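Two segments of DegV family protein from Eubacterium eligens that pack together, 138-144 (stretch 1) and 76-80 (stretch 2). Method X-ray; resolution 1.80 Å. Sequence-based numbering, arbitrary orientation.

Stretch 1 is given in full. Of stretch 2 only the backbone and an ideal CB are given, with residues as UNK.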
# COMPACT_ATOMS: atom_id res chain seq x y z
N LYS A 138 15.02 -16.94 -12.38
CA LYS A 138 16.25 -16.37 -11.83
C LYS A 138 16.05 -14.89 -11.51
O LYS A 138 15.15 -14.24 -12.05
CB LYS A 138 17.40 -16.54 -12.82
CG LYS A 138 17.75 -17.99 -13.12
CD LYS A 138 18.29 -18.16 -14.54
CE LYS A 138 19.59 -17.39 -14.76
NZ LYS A 138 19.38 -15.89 -14.86
N PHE A 139 16.92 -14.37 -10.65
CA PHE A 139 16.84 -12.97 -10.19
C PHE A 139 16.70 -12.00 -11.37
O PHE A 139 15.81 -11.14 -11.36
CB PHE A 139 18.06 -12.60 -9.35
CG PHE A 139 18.02 -11.20 -8.80
CD1 PHE A 139 18.46 -10.14 -9.56
CD2 PHE A 139 17.53 -10.95 -7.52
CE1 PHE A 139 18.42 -8.84 -9.05
CE2 PHE A 139 17.49 -9.66 -7.02
CZ PHE A 139 17.93 -8.61 -7.79
N GLU A 140 17.55 -12.16 -12.38
CA GLU A 140 17.55 -11.24 -13.51
C GLU A 140 16.24 -11.33 -14.32
O GLU A 140 15.74 -10.32 -14.79
CB GLU A 140 18.76 -11.48 -14.40
CG GLU A 140 20.10 -11.17 -13.71
CD GLU A 140 20.57 -12.24 -12.73
OE1 GLU A 140 20.05 -13.41 -12.70
OE2 GLU A 140 21.49 -11.86 -11.95
N GLU A 141 15.67 -12.52 -14.42
CA GLU A 141 14.38 -12.68 -15.10
C GLU A 141 13.27 -11.96 -14.35
O GLU A 141 12.43 -11.30 -14.96
CB GLU A 141 14.04 -14.17 -15.27
CG GLU A 141 15.01 -14.90 -16.18
CD GLU A 141 14.83 -16.42 -16.24
OE1 GLU A 141 14.34 -17.05 -15.25
OE2 GLU A 141 15.24 -17.01 -17.27
N ILE A 142 13.28 -12.12 -13.03
CA ILE A 142 12.24 -11.54 -12.18
C ILE A 142 12.37 -10.02 -12.19
O ILE A 142 11.38 -9.29 -12.32
CB ILE A 142 12.34 -12.07 -10.73
CG1 ILE A 142 12.12 -13.58 -10.71
CG2 ILE A 142 11.34 -11.34 -9.83
CD1 ILE A 142 12.52 -14.25 -9.36
N ASP A 143 13.61 -9.55 -12.10
CA ASP A 143 13.90 -8.12 -12.03
C ASP A 143 13.35 -7.41 -13.29
O ASP A 143 12.81 -6.34 -13.19
CB ASP A 143 15.40 -7.90 -11.88
CG ASP A 143 15.80 -6.43 -11.73
OD1 ASP A 143 14.96 -5.61 -11.33
OD2 ASP A 143 16.98 -6.12 -11.99
N GLY A 144 13.50 -8.02 -14.45
CA GLY A 144 12.94 -7.47 -15.71
C GLY A 144 11.42 -7.55 -15.76
O GLY A 144 10.74 -6.59 -16.12
N UNK A 76 21.87 -12.70 -0.41
CA UNK A 76 22.51 -12.23 -1.60
C UNK A 76 21.59 -11.89 -2.77
O UNK A 76 22.07 -11.39 -3.78
CB UNK A 76 23.52 -13.29 -2.05
N UNK A 77 20.31 -12.21 -2.66
CA UNK A 77 19.33 -11.82 -3.68
C UNK A 77 18.11 -11.24 -2.97
O UNK A 77 17.40 -11.95 -2.25
CB UNK A 77 18.94 -13.01 -4.56
N UNK A 78 17.87 -9.95 -3.15
CA UNK A 78 16.84 -9.23 -2.43
C UNK A 78 16.03 -8.36 -3.37
O UNK A 78 16.59 -7.64 -4.22
CB UNK A 78 17.46 -8.38 -1.32
N UNK A 79 14.70 -8.44 -3.21
CA UNK A 79 13.79 -7.50 -3.83
C UNK A 79 13.18 -6.68 -2.71
O UNK A 79 12.73 -7.22 -1.69
CB UNK A 79 12.72 -8.21 -4.67
N UNK A 80 13.18 -5.36 -2.90
CA UNK A 80 12.62 -4.42 -1.93
C UNK A 80 11.48 -3.68 -2.58
O UNK A 80 11.69 -3.06 -3.64
CB UNK A 80 13.68 -3.44 -1.42

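Stretch 1 opens a helix at F139, with K138 at its N-cap position, and stretch 2 runs beside it as a strand from 77 to 80, the two directions only 12° apart and the axes 10.3 Å apart at closest approach. What the helix offers is mostly apolar: F139 and I142 both point their CA-to-CB bonds toward the strand.

Position 76 precedes the strand, and its ideal CB has nothing of stretch 1 within 5.5 Å. The contact sets no rule here, and almost any side chain would do. The deposited residue is D76, which touches nothing across the interface.

Position 77 is different. Its backbone is extended (-134/113), its CB points toward the helix, and the ideal CB lies 3.9 Å from F139 CD2. A side chain starting here meets the F139 ring first, so aliphatic groups would fit. A longer chain could pass along the ring to the first turn of the helix, where the amide of F139, too early in the helix to be paired within it, offers a donor; a long acceptor such as Glu or Gln then becomes attractive. The residue is E77. With chi1 m and chi2 t it extends until OE2 lies 3.5 Å from F139 CB, and it reaches the amide through a water: the water donates to E77 OE2 at 2.6 Å and accepts from F139 N at 2.9 Å. No direct hydrogen bond joins the two stretches, so this water carries the polar link.

At position 78 the strand alternation turns CB away from the helix. Stretch 1 places no demand on the side chain, and a beta-branched residue would suit the extended backbone. It is I78, whose contribution to the contact is its backbone: I78 O sits 3.6 Å from F139 CE2, at the edge of that ring.

Position 79 sends CB sideways, with nothing of stretch 1 within 5.5 Å of the ideal atom. A small side chain would therefore fall short, while a long apolar or aromatic one could reach the F139 ring and I142. F79 does so with chi1 m. Its ring forms an offset stack with F139, centroids 4.5 Å apart and planes at 15°, and F79 CZ comes within 3.5 Å of both F139 CE2 and I142 CG2. The backbone of D143 meets the ring's edge, D143 CA lying 3.8 Å from F79 CE1.

Position 80 is out of reach, leaving only the strand's preference for beta-branched residues; V80 fits that preference.

Stretch 2, residues 76-80: DEIFV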
# COMPACT_ATOMS: atom_id res chain seq x y z
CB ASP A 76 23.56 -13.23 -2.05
CG ASP A 76 24.80 -13.16 -1.18
OD1 ASP A 76 25.19 -12.03 -0.75
OD2 ASP A 76 25.37 -14.23 -0.92
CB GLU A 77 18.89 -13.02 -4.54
CG GLU A 77 19.99 -13.57 -5.39
CD GLU A 77 19.62 -14.82 -6.19
OE1 GLU A 77 19.06 -15.80 -5.64
OE2 GLU A 77 19.97 -14.84 -7.38
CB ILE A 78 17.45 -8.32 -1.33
CG1 ILE A 78 18.37 -9.12 -0.38
CG2 ILE A 78 16.33 -7.57 -0.52
CD1 ILE A 78 19.05 -8.25 0.69
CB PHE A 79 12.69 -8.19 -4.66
CG PHE A 79 13.19 -8.79 -5.93
CD1 PHE A 79 13.45 -8.00 -7.05
CD2 PHE A 79 13.43 -10.15 -6.02
CE1 PHE A 79 13.93 -8.57 -8.22
CE2 PHE A 79 13.93 -10.73 -7.20
CZ PHE A 79 14.19 -9.93 -8.28
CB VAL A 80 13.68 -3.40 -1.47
CG1 VAL A 80 13.11 -2.56 -0.31
CG2 VAL A 80 14.99 -4.10 -1.03
O HOH W 1 18.95 -16.06 -9.46
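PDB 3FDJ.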